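Local coordinates for protein exopolyphosphatase (Aquifex aeolicus, PDB 1T6C) that probably hydrolyses polyphosphate or guanosine pentaphosphate as a calcium-binding member of the Ppx/GppA family, built on an actin-like fold, at residues V14-I19 and R25-Q30; A129-L134 and K156-R161; R190-L195 and F281-E286. One frame throughout, in Å; residues are numbered along the deposited sequence.

Contact 1: V14-I19 and R25-Q30; sequences VASIDI and RLTIAQ
Val-14 pairs with Ala-29, Ser-16 with Thr-27 and Asp-18 with Arg-25, each by two backbone hydrogen bonds. They form the antiparallel hairpin of strands 12-19 and 23-32 that opens the actin-like fold; in this superfamily its turn is usually the phosphate-1 loop. Between those pairs lie the non-hydrogen-bonded ones, Ala-15 with Ile-28 and Ile-17 with Leu-26, whose side chains share an apolar face; helix 60-79 packs on Ile-17 and Leu-26, Val-82 on Ala-15 and Ile-28. Leu-26 reaches across this face. With chi1 at 169°, CG lies on the far side of CB from the backbone N, and chi2 at 67° swings CD1 across to the partner strand. That methyl touches Ile-17 CG1 at 3.8 Å, sits 3.6 Å from Ser-16 O, and reaches Ala-15 CB more loosely at 4.3 Å. Tyr-73 and Leu-76 also touch the Leu-26 side chain. The other face is mixed, with Val-14 and Ala-29 beside the polar groups: Ser-16 OG bonds to Arg-301 O, Asp-18 OD2 makes a salt bridge with Arg-301 NE, and helix 300-313 covers Ser-16, Thr-27 and Ala-29. A water donates to Ser-16 OG at 3.0 Å and hydrogen-bonds to Thr-27 OG1 at 2.9 Å.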
loop_
_atom_site.group_PDB
_atom_site.type_symbol
_atom_site.label_atom_id
_atom_site.label_comp_id
_atom_site.label_asym_id
_atom_site.label_seq_id
_atom_site.Cartn_x
_atom_site.Cartn_y
_atom_site.Cartn_z
ATOM N N VAL A 14 -7.747 8.404 17.364
ATOM C CA VAL A 14 -6.793 7.296 17.223
ATOM C C VAL A 14 -5.794 7.691 16.145
ATOM O O VAL A 14 -6.073 8.541 15.304
ATOM C CB VAL A 14 -7.512 5.947 16.898
ATOM C CG1 VAL A 14 -8.476 5.625 18.032
ATOM C CG2 VAL A 14 -8.220 5.969 15.579
ATOM N N ALA A 15 -4.610 7.115 16.206
ATOM C CA ALA A 15 -3.579 7.427 15.239
ATOM C C ALA A 15 -2.748 6.226 14.877
ATOM O O ALA A 15 -2.572 5.296 15.666
ATOM C CB ALA A 15 -2.673 8.470 15.783
ATOM N N SER A 16 -2.172 6.303 13.681
ATOM C CA SER A 16 -1.240 5.309 13.189
ATOM C C SER A 16 -0.003 6.014 12.702
ATOM O O SER A 16 -0.101 7.129 12.189
ATOM C CB SER A 16 -1.828 4.436 12.059
ATOM O OG SER A 16 -2.061 5.191 10.908
ATOM N N ILE A 17 1.134 5.364 12.893
ATOM C CA ILE A 17 2.422 5.815 12.335
ATOM C C ILE A 17 2.960 4.625 11.569
ATOM O O ILE A 17 2.982 3.504 12.076
ATOM C CB ILE A 17 3.356 6.228 13.447
ATOM C CG1 ILE A 17 2.843 7.493 14.131
ATOM C CG2 ILE A 17 4.748 6.421 12.899
ATOM C CD1 ILE A 17 3.637 7.901 15.344
ATOM N N ASP A 18 3.369 4.863 10.332
ATOM C CA ASP A 18 4.003 3.860 9.488
ATOM C C ASP A 18 5.379 4.350 9.053
ATOM O O ASP A 18 5.509 5.412 8.473
ATOM C CB ASP A 18 3.124 3.384 8.342
ATOM C CG ASP A 18 2.834 4.408 7.372
ATOM O OD1 ASP A 18 2.134 5.387 7.749
ATOM O OD2 ASP A 18 3.235 4.320 6.181
ATOM N N ILE A 19 6.375 3.551 9.377
ATOM C CA ILE A 19 7.760 3.834 9.065
ATOM C C ILE A 19 8.147 2.887 7.947
ATOM O O ILE A 19 8.204 1.676 8.142
ATOM C CB ILE A 19 8.639 3.582 10.317
ATOM C CG1 ILE A 19 8.240 4.510 11.471
ATOM C CG2 ILE A 19 10.124 3.692 9.952
ATOM C CD1 ILE A 19 8.965 4.212 12.747
ATOM N N ARG A 25 5.056 8.279 8.164
ATOM C CA ARG A 25 3.721 8.870 7.987
ATOM C C ARG A 25 2.859 8.739 9.211
ATOM O O ARG A 25 2.894 7.697 9.865
ATOM C CB ARG A 25 3.037 8.251 6.802
ATOM C CG ARG A 25 3.715 8.680 5.484
ATOM C CD ARG A 25 3.073 8.217 4.270
ATOM N NE ARG A 25 1.756 8.790 4.116
ATOM C CZ ARG A 25 1.031 8.649 3.028
ATOM N NH1 ARG A 25 1.508 7.983 1.990
ATOM N NH2 ARG A 25 -0.172 9.195 2.983
ATOM N N LEU A 26 2.116 9.801 9.489
ATOM C CA LEU A 26 1.202 9.896 10.635
ATOM C C LEU A 26 -0.217 10.102 10.098
ATOM O O LEU A 26 -0.445 10.914 9.195
ATOM C CB LEU A 26 1.565 11.100 11.505
ATOM C CG LEU A 26 0.558 11.484 12.601
ATOM C CD1 LEU A 26 0.484 10.402 13.693
ATOM C CD2 LEU A 26 0.877 12.862 13.187
ATOM N N THR A 27 -1.171 9.367 10.654
ATOM C CA THR A 27 -2.576 9.526 10.359
ATOM C C THR A 27 -3.377 9.589 11.661
ATOM O O THR A 27 -3.225 8.736 12.494
ATOM C CB THR A 27 -3.094 8.346 9.486
ATOM O OG1 THR A 27 -2.235 8.151 8.344
ATOM C CG2 THR A 27 -4.501 8.649 8.951
ATOM N N ILE A 28 -4.185 10.625 11.835
ATOM C CA ILE A 28 -5.015 10.798 13.025
ATOM C C ILE A 28 -6.452 10.796 12.556
ATOM O O ILE A 28 -6.780 11.486 11.585
ATOM C CB ILE A 28 -4.721 12.090 13.801
ATOM C CG1 ILE A 28 -3.245 12.180 14.228
ATOM C CG2 ILE A 28 -5.618 12.168 15.023
ATOM C CD1 ILE A 28 -2.883 13.409 15.045
ATOM N N ALA A 29 -7.300 10.032 13.240
ATOM C CA ALA A 29 -8.710 9.941 12.889
ATOM C C ALA A 29 -9.538 10.166 14.144
ATOM O O ALA A 29 -9.062 9.945 15.261
ATOM C CB ALA A 29 -9.003 8.633 12.298
ATOM N N GLN A 30 -10.766 10.622 13.949
ATOM C CA GLN A 30 -11.773 10.581 15.023
ATOM C C GLN A 30 -12.768 9.485 14.736
ATOM O O GLN A 30 -13.070 9.210 13.585
ATOM C CB GLN A 30 -12.470 11.938 15.161
ATOM C CG GLN A 30 -13.241 12.401 13.977
ATOM C CD GLN A 30 -14.396 13.363 14.339
ATOM O OE1 GLN A 30 -15.536 13.217 13.830
ATOM N NE2 GLN A 30 -14.104 14.334 15.205
HETATM O O HOH W 1 -0.029 6.521 9.139
#

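Contact 2: A129-L134 and K156-R161; sequences AVAYSL and KGYKVR
Ala-131, near the end of helix 119-133, meets Gly-157 and Tyr-158 at the turn of a beta hairpin. The hairpin joins strands 149-156 and 159-166, which form one margin of the six-stranded sheet of the actin-like fold. Lys-156 opens the type II' turn and Lys-159 closes it. Lys-156 N bonds to Lys-159 O, and Lys-159 N returns the bond to Lys-156 O, both at 3.0 Å. Gly-157 supplies the positive phi (56°) that the first corner of such a turn needs. Gly-157 O lies 3.8 Å from Ala-131 CB and accepts a hydrogen bond from Tyr-127 OH, one turn back along that helix. Tyr-158 carries most of the contact. Its CG stands opposite the carbonyl carbon, chi1 -82°, and the ring spreads flat beside the helix. Ala-131 CB sits over the centre of one ring face in a CH-pi contact, 3.8 Å from the centroid and only 10° off the normal. Farther out, Tyr-158 OH packs against the start of the next side chain, 3.3 Å from Tyr-132 CA and 3.6 Å from Tyr-132 CB. The same oxygen meets the edge of the Tyr-132 ring, in its plane, at CD1. No hydrogen bond links the two segments; the hydroxyl of Tyr-132 bonds instead to Leu-36 N in the other sheet. Past the turn the strand runs away from the helix to Arg-161, whose NH1 makes a salt bridge with Glu-139 OE1.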
loop_
_atom_site.group_PDB
_atom_site.type_symbol
_atom_site.label_atom_id
_atom_site.label_comp_id
_atom_site.label_asym_id
_atom_site.label_seq_id
_atom_site.Cartn_x
_atom_site.Cartn_y
_atom_site.Cartn_z
ATOM N N ALA A 129 -9.087 -2.293 6.650
ATOM C CA ALA A 129 -9.463 -1.032 6.062
ATOM C C ALA A 129 -10.569 -1.156 5.036
ATOM O O ALA A 129 -11.422 -0.305 4.964
ATOM C CB ALA A 129 -8.242 -0.364 5.454
ATOM N N VAL A 130 -10.499 -2.222 4.244
ATOM C CA VAL A 130 -11.437 -2.492 3.180
ATOM C C VAL A 130 -12.759 -2.960 3.789
ATOM O O VAL A 130 -13.836 -2.569 3.340
ATOM C CB VAL A 130 -10.868 -3.542 2.226
ATOM C CG1 VAL A 130 -11.917 -4.044 1.297
ATOM C CG2 VAL A 130 -9.715 -2.958 1.447
ATOM N N ALA A 131 -12.660 -3.811 4.790
ATOM C CA ALA A 131 -13.847 -4.297 5.466
ATOM C C ALA A 131 -14.691 -3.154 5.992
ATOM O O ALA A 131 -15.909 -3.149 5.829
ATOM C CB ALA A 131 -13.499 -5.297 6.566
ATOM N N TYR A 132 -14.053 -2.162 6.585
ATOM C CA TYR A 132 -14.737 -0.996 7.092
ATOM C C TYR A 132 -15.204 -0.058 5.980
ATOM O O TYR A 132 -16.362 0.360 5.939
ATOM C CB TYR A 132 -13.831 -0.235 8.065
ATOM C CG TYR A 132 -14.451 1.059 8.455
ATOM C CD1 TYR A 132 -15.466 1.090 9.396
ATOM C CD2 TYR A 132 -14.087 2.260 7.845
ATOM C CE1 TYR A 132 -16.069 2.267 9.732
ATOM C CE2 TYR A 132 -14.715 3.459 8.175
ATOM C CZ TYR A 132 -15.719 3.431 9.112
ATOM O OH TYR A 132 -16.378 4.564 9.482
ATOM N N SER A 133 -14.300 0.294 5.072
ATOM C CA SER A 133 -14.558 1.376 4.123
ATOM C C SER A 133 -15.311 1.013 2.869
ATOM O O SER A 133 -15.799 1.927 2.171
ATOM C CB SER A 133 -13.247 2.051 3.725
ATOM O OG SER A 133 -12.470 1.226 2.904
ATOM N N LEU A 134 -15.429 -0.284 2.578
ATOM C CA LEU A 134 -16.149 -0.762 1.392
ATOM C C LEU A 134 -17.186 -1.837 1.685
ATOM O O LEU A 134 -18.114 -2.012 0.888
ATOM C CB LEU A 134 -15.179 -1.301 0.335
ATOM C CG LEU A 134 -14.368 -0.230 -0.422
ATOM C CD1 LEU A 134 -13.325 -0.934 -1.296
ATOM C CD2 LEU A 134 -15.266 0.674 -1.262
ATOM N N LYS A 156 -13.923 -13.097 4.688
ATOM C CA LYS A 156 -15.317 -12.735 4.577
ATOM C C LYS A 156 -15.671 -11.780 5.703
ATOM O O LYS A 156 -15.320 -12.032 6.855
ATOM C CB LYS A 156 -16.202 -13.976 4.683
ATOM C CG LYS A 156 -17.694 -13.663 4.689
ATOM C CD LYS A 156 -18.465 -14.737 3.944
ATOM C CE LYS A 156 -19.929 -14.768 4.327
ATOM N NZ LYS A 156 -20.762 -14.293 3.201
ATOM N N GLY A 157 -16.326 -10.675 5.376
ATOM C CA GLY A 157 -16.595 -9.643 6.355
ATOM C C GLY A 157 -15.258 -9.199 6.962
ATOM O O GLY A 157 -14.273 -9.014 6.228
ATOM N N TYR A 158 -15.191 -9.082 8.274
ATOM C CA TYR A 158 -13.966 -8.610 8.925
ATOM C C TYR A 158 -12.952 -9.727 9.214
ATOM O O TYR A 158 -11.847 -9.462 9.761
ATOM C CB TYR A 158 -14.334 -7.908 10.220
ATOM C CG TYR A 158 -14.767 -6.479 10.082
ATOM C CD1 TYR A 158 -16.033 -6.150 9.674
ATOM C CD2 TYR A 158 -13.885 -5.440 10.339
ATOM C CE1 TYR A 158 -16.436 -4.847 9.582
ATOM C CE2 TYR A 158 -14.281 -4.147 10.236
ATOM C CZ TYR A 158 -15.541 -3.838 9.856
ATOM O OH TYR A 158 -15.950 -2.527 9.762
ATOM N N LYS A 159 -13.294 -10.972 8.853
ATOM C CA LYS A 159 -12.486 -12.123 9.183
ATOM C C LYS A 159 -11.524 -12.451 8.070
ATOM O O LYS A 159 -11.935 -12.733 6.969
ATOM C CB LYS A 159 -13.372 -13.365 9.432
ATOM C CG LYS A 159 -12.579 -14.568 9.842
ATOM C CD LYS A 159 -13.447 -15.740 10.289
ATOM C CE LYS A 159 -13.581 -16.773 9.218
ATOM N NZ LYS A 159 -14.657 -17.776 9.574
ATOM N N VAL A 160 -10.240 -12.409 8.361
ATOM C CA VAL A 160 -9.237 -12.886 7.433
ATOM C C VAL A 160 -9.065 -14.394 7.607
ATOM O O VAL A 160 -8.873 -14.877 8.730
ATOM C CB VAL A 160 -7.917 -12.169 7.699
ATOM C CG1 VAL A 160 -6.778 -12.730 6.850
ATOM C CG2 VAL A 160 -8.084 -10.659 7.440
ATOM N N ARG A 161 -9.129 -15.123 6.497
ATOM C CA ARG A 161 -8.811 -16.554 6.463
ATOM C C ARG A 161 -7.390 -16.872 6.124
ATOM O O ARG A 161 -6.778 -17.766 6.705
ATOM C CB ARG A 161 -9.688 -17.227 5.441
ATOM C CG ARG A 161 -11.050 -17.416 5.968
ATOM C CD ARG A 161 -11.644 -18.810 5.697
ATOM N NE ARG A 161 -13.073 -18.724 5.935
ATOM C CZ ARG A 161 -13.895 -18.093 5.136
ATOM N NH1 ARG A 161 -13.449 -17.483 4.047
ATOM N NH2 ARG A 161 -15.170 -18.038 5.438
#

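Contact 3: R190-L195 and F281-E286; sequences RFFEFL and FLKTLE
Lys-283 reaches from helix 274-288 to Phe-192 and Leu-195 of helix 185-199, and its methylene chain makes most of the contact from this helix. CG leaves CB opposite the backbone N (chi1 -176°), and two further bends, at chi2 and chi3, kink the chain. CG thus rests 3.8 Å from Leu-195 CB, while CE meets Phe-192 CD1 at 3.7 Å, coming at the ring obliquely. At the other end of the same ring, Phe-192 CZ touches Leu-282 CD2 at 3.9 Å, so the phenyl group spans two consecutive residues of the opposing helix. The ammonium is held by carboxylates from both helices. Lys-283 NZ bonds to Glu-286 OE1 at 3.0 Å, approaching from above the carboxylate plane (48° out of it), and pairs also with Glu-196 OE1 on the other helix. This buried lysine is therefore probably charged.

One shell out, Phe-191 backs Phe-192: its CD2 stands 3.9 Å above the plane of the Phe-192 ring, over the centre. Leu-195 CD1 in turn lies over one face of the Phe-191 ring, offset toward its rim. Phe-248 meets the Phe-192 ring as well, and helix 241-251 packs on Leu-282. On helix 274-288, Phe-281 and Thr-284 pack on strand 139-146. The two segments cross at -48° with axes 10.3 Å apart; helix 274-288 lies on the six-stranded sheet and helix 185-199 packs against it, in an actin-like alpha/beta domain.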
loop_
_atom_site.group_PDB
_atom_site.type_symbol
_atom_site.label_atom_id
_atom_site.label_comp_id
_atom_site.label_asym_id
_atom_site.label_seq_id
_atom_site.Cartn_x
_atom_site.Cartn_y
_atom_site.Cartn_z
ATOM N N ARG A 190 7.116 -12.197 -21.598
ATOM C CA ARG A 190 7.833 -12.868 -20.529
ATOM C C ARG A 190 7.334 -12.465 -19.125
ATOM O O ARG A 190 7.263 -13.290 -18.209
ATOM C CB ARG A 190 9.306 -12.591 -20.621
ATOM C CG ARG A 190 9.987 -13.319 -21.754
ATOM C CD ARG A 190 11.496 -13.147 -21.728
ATOM N NE ARG A 190 12.001 -11.910 -22.336
ATOM C CZ ARG A 190 12.161 -11.733 -23.639
ATOM N NH1 ARG A 190 12.648 -10.592 -24.116
ATOM N NH2 ARG A 190 11.830 -12.684 -24.477
ATOM N N PHE A 191 7.100 -11.164 -18.969
ATOM C CA PHE A 191 6.539 -10.598 -17.742
ATOM C C PHE A 191 5.214 -11.302 -17.414
ATOM O O PHE A 191 5.014 -11.766 -16.285
ATOM C CB PHE A 191 6.380 -9.093 -17.951
ATOM C CG PHE A 191 5.433 -8.402 -17.031
ATOM C CD1 PHE A 191 5.824 -8.018 -15.760
ATOM C CD2 PHE A 191 4.158 -8.033 -17.470
ATOM C CE1 PHE A 191 4.946 -7.349 -14.945
ATOM C CE2 PHE A 191 3.304 -7.334 -16.659
ATOM C CZ PHE A 191 3.692 -7.001 -15.402
ATOM N N PHE A 192 4.326 -11.423 -18.387
ATOM C CA PHE A 192 3.067 -12.118 -18.114
ATOM C C PHE A 192 3.214 -13.627 -17.873
ATOM O O PHE A 192 2.460 -14.196 -17.078
ATOM C CB PHE A 192 2.032 -11.825 -19.216
ATOM C CG PHE A 192 1.376 -10.456 -19.101
ATOM C CD1 PHE A 192 0.717 -10.092 -17.940
ATOM C CD2 PHE A 192 1.396 -9.540 -20.141
ATOM C CE1 PHE A 192 0.095 -8.829 -17.812
ATOM C CE2 PHE A 192 0.790 -8.277 -20.010
ATOM C CZ PHE A 192 0.146 -7.939 -18.845
ATOM N N GLU A 193 4.136 -14.288 -18.557
ATOM C CA GLU A 193 4.412 -15.684 -18.278
ATOM C C GLU A 193 4.810 -15.850 -16.811
ATOM O O GLU A 193 4.407 -16.816 -16.147
ATOM C CB GLU A 193 5.521 -16.218 -19.193
ATOM C CG GLU A 193 5.177 -16.332 -20.661
ATOM C CD GLU A 193 6.384 -16.681 -21.560
ATOM O OE1 GLU A 193 7.547 -16.662 -21.100
ATOM O OE2 GLU A 193 6.162 -16.992 -22.750
ATOM N N PHE A 194 5.655 -14.944 -16.316
ATOM C CA PHE A 194 6.101 -15.008 -14.936
ATOM C C PHE A 194 4.917 -14.799 -14.003
ATOM O O PHE A 194 4.756 -15.519 -13.017
ATOM C CB PHE A 194 7.209 -13.976 -14.664
ATOM C CG PHE A 194 7.433 -13.735 -13.208
ATOM C CD1 PHE A 194 8.118 -14.672 -12.442
ATOM C CD2 PHE A 194 6.895 -12.639 -12.581
ATOM C CE1 PHE A 194 8.293 -14.485 -11.090
ATOM C CE2 PHE A 194 7.056 -12.449 -11.214
ATOM C CZ PHE A 194 7.783 -13.360 -10.469
ATOM N N LEU A 195 4.068 -13.823 -14.307
ATOM C CA LEU A 195 2.958 -13.526 -13.425
ATOM C C LEU A 195 1.969 -14.695 -13.426
ATOM O O LEU A 195 1.430 -15.021 -12.383
ATOM C CB LEU A 195 2.276 -12.228 -13.821
ATOM C CG LEU A 195 2.965 -10.931 -13.488
ATOM C CD1 LEU A 195 2.150 -9.776 -14.002
ATOM C CD2 LEU A 195 3.208 -10.807 -11.988
ATOM N N PHE A 281 -2.429 -6.359 -11.815
ATOM C CA PHE A 281 -3.895 -6.370 -11.646
ATOM C C PHE A 281 -4.581 -7.013 -12.825
ATOM O O PHE A 281 -5.576 -7.720 -12.631
ATOM C CB PHE A 281 -4.413 -4.961 -11.430
ATOM C CG PHE A 281 -4.100 -4.437 -10.056
ATOM C CD1 PHE A 281 -2.999 -3.621 -9.844
ATOM C CD2 PHE A 281 -4.856 -4.830 -8.970
ATOM C CE1 PHE A 281 -2.693 -3.201 -8.568
ATOM C CE2 PHE A 281 -4.527 -4.412 -7.687
ATOM C CZ PHE A 281 -3.476 -3.599 -7.500
ATOM N N LEU A 282 -4.070 -6.807 -14.032
ATOM C CA LEU A 282 -4.705 -7.377 -15.247
ATOM C C LEU A 282 -4.610 -8.905 -15.167
ATOM O O LEU A 282 -5.621 -9.626 -15.314
ATOM C CB LEU A 282 -4.005 -6.821 -16.495
ATOM C CG LEU A 282 -4.618 -7.268 -17.819
ATOM C CD1 LEU A 282 -5.997 -6.615 -17.990
ATOM C CD2 LEU A 282 -3.635 -6.892 -18.928
ATOM N N LYS A 283 -3.402 -9.425 -14.934
ATOM C CA LYS A 283 -3.204 -10.863 -14.805
ATOM C C LYS A 283 -3.970 -11.449 -13.612
ATOM O O LYS A 283 -4.473 -12.567 -13.683
ATOM C CB LYS A 283 -1.701 -11.238 -14.806
ATOM C CG LYS A 283 -1.401 -12.736 -14.769
ATOM C CD LYS A 283 -1.919 -13.538 -15.971
ATOM C CE LYS A 283 -1.179 -13.224 -17.259
ATOM N NZ LYS A 283 -1.576 -14.234 -18.339
ATOM N N THR A 284 -4.105 -10.694 -12.528
ATOM C CA THR A 284 -4.858 -11.159 -11.369
ATOM C C THR A 284 -6.314 -11.433 -11.775
ATOM O O THR A 284 -6.865 -12.486 -11.463
ATOM C CB THR A 284 -4.816 -10.115 -10.240
ATOM O OG1 THR A 284 -3.491 -10.095 -9.668
ATOM C CG2 THR A 284 -5.743 -10.487 -9.110
ATOM N N LEU A 285 -6.935 -10.482 -12.449
ATOM C CA LEU A 285 -8.321 -10.674 -12.895
ATOM C C LEU A 285 -8.451 -11.885 -13.842
ATOM O O LEU A 285 -9.389 -12.688 -13.699
ATOM C CB LEU A 285 -8.879 -9.423 -13.555
ATOM C CG LEU A 285 -9.176 -8.284 -12.582
ATOM C CD1 LEU A 285 -9.772 -7.118 -13.338
ATOM C CD2 LEU A 285 -10.105 -8.696 -11.476
ATOM N N GLU A 286 -7.508 -12.038 -14.755
ATOM C CA GLU A 286 -7.530 -13.194 -15.677
ATOM C C GLU A 286 -7.436 -14.517 -14.910
ATOM O O GLU A 286 -8.220 -15.467 -15.112
ATOM C CB GLU A 286 -6.400 -13.068 -16.704
ATOM C CG GLU A 286 -6.375 -14.206 -17.712
ATOM C CD GLU A 286 -5.199 -14.206 -18.664
ATOM O OE1 GLU A 286 -4.365 -13.299 -18.637
ATOM O OE2 GLU A 286 -5.122 -15.162 -19.465
#

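In the fold
From the N terminus, contact 1 comes first and closes the shortest loop, the turn between the first two strands of the five-stranded sheet. Contact 2 spans 21 intervening residues, bringing the hairpin at the margin of the six-stranded sheet back to helix 119-133. Contact 3 spans the longest interval, 85 intervening residues, and joins helix 185-199 to helix 274-288, which packs on the six-stranded sheet. The three follow one another in series, neither nested nor crossed. Centres of contacts 1 and 3 are about 34 Å apart, on opposite sides of the chain's centre, with the centre of contact 2 about 19 Å from that of contact 1 and about 25 Å from that of contact 3.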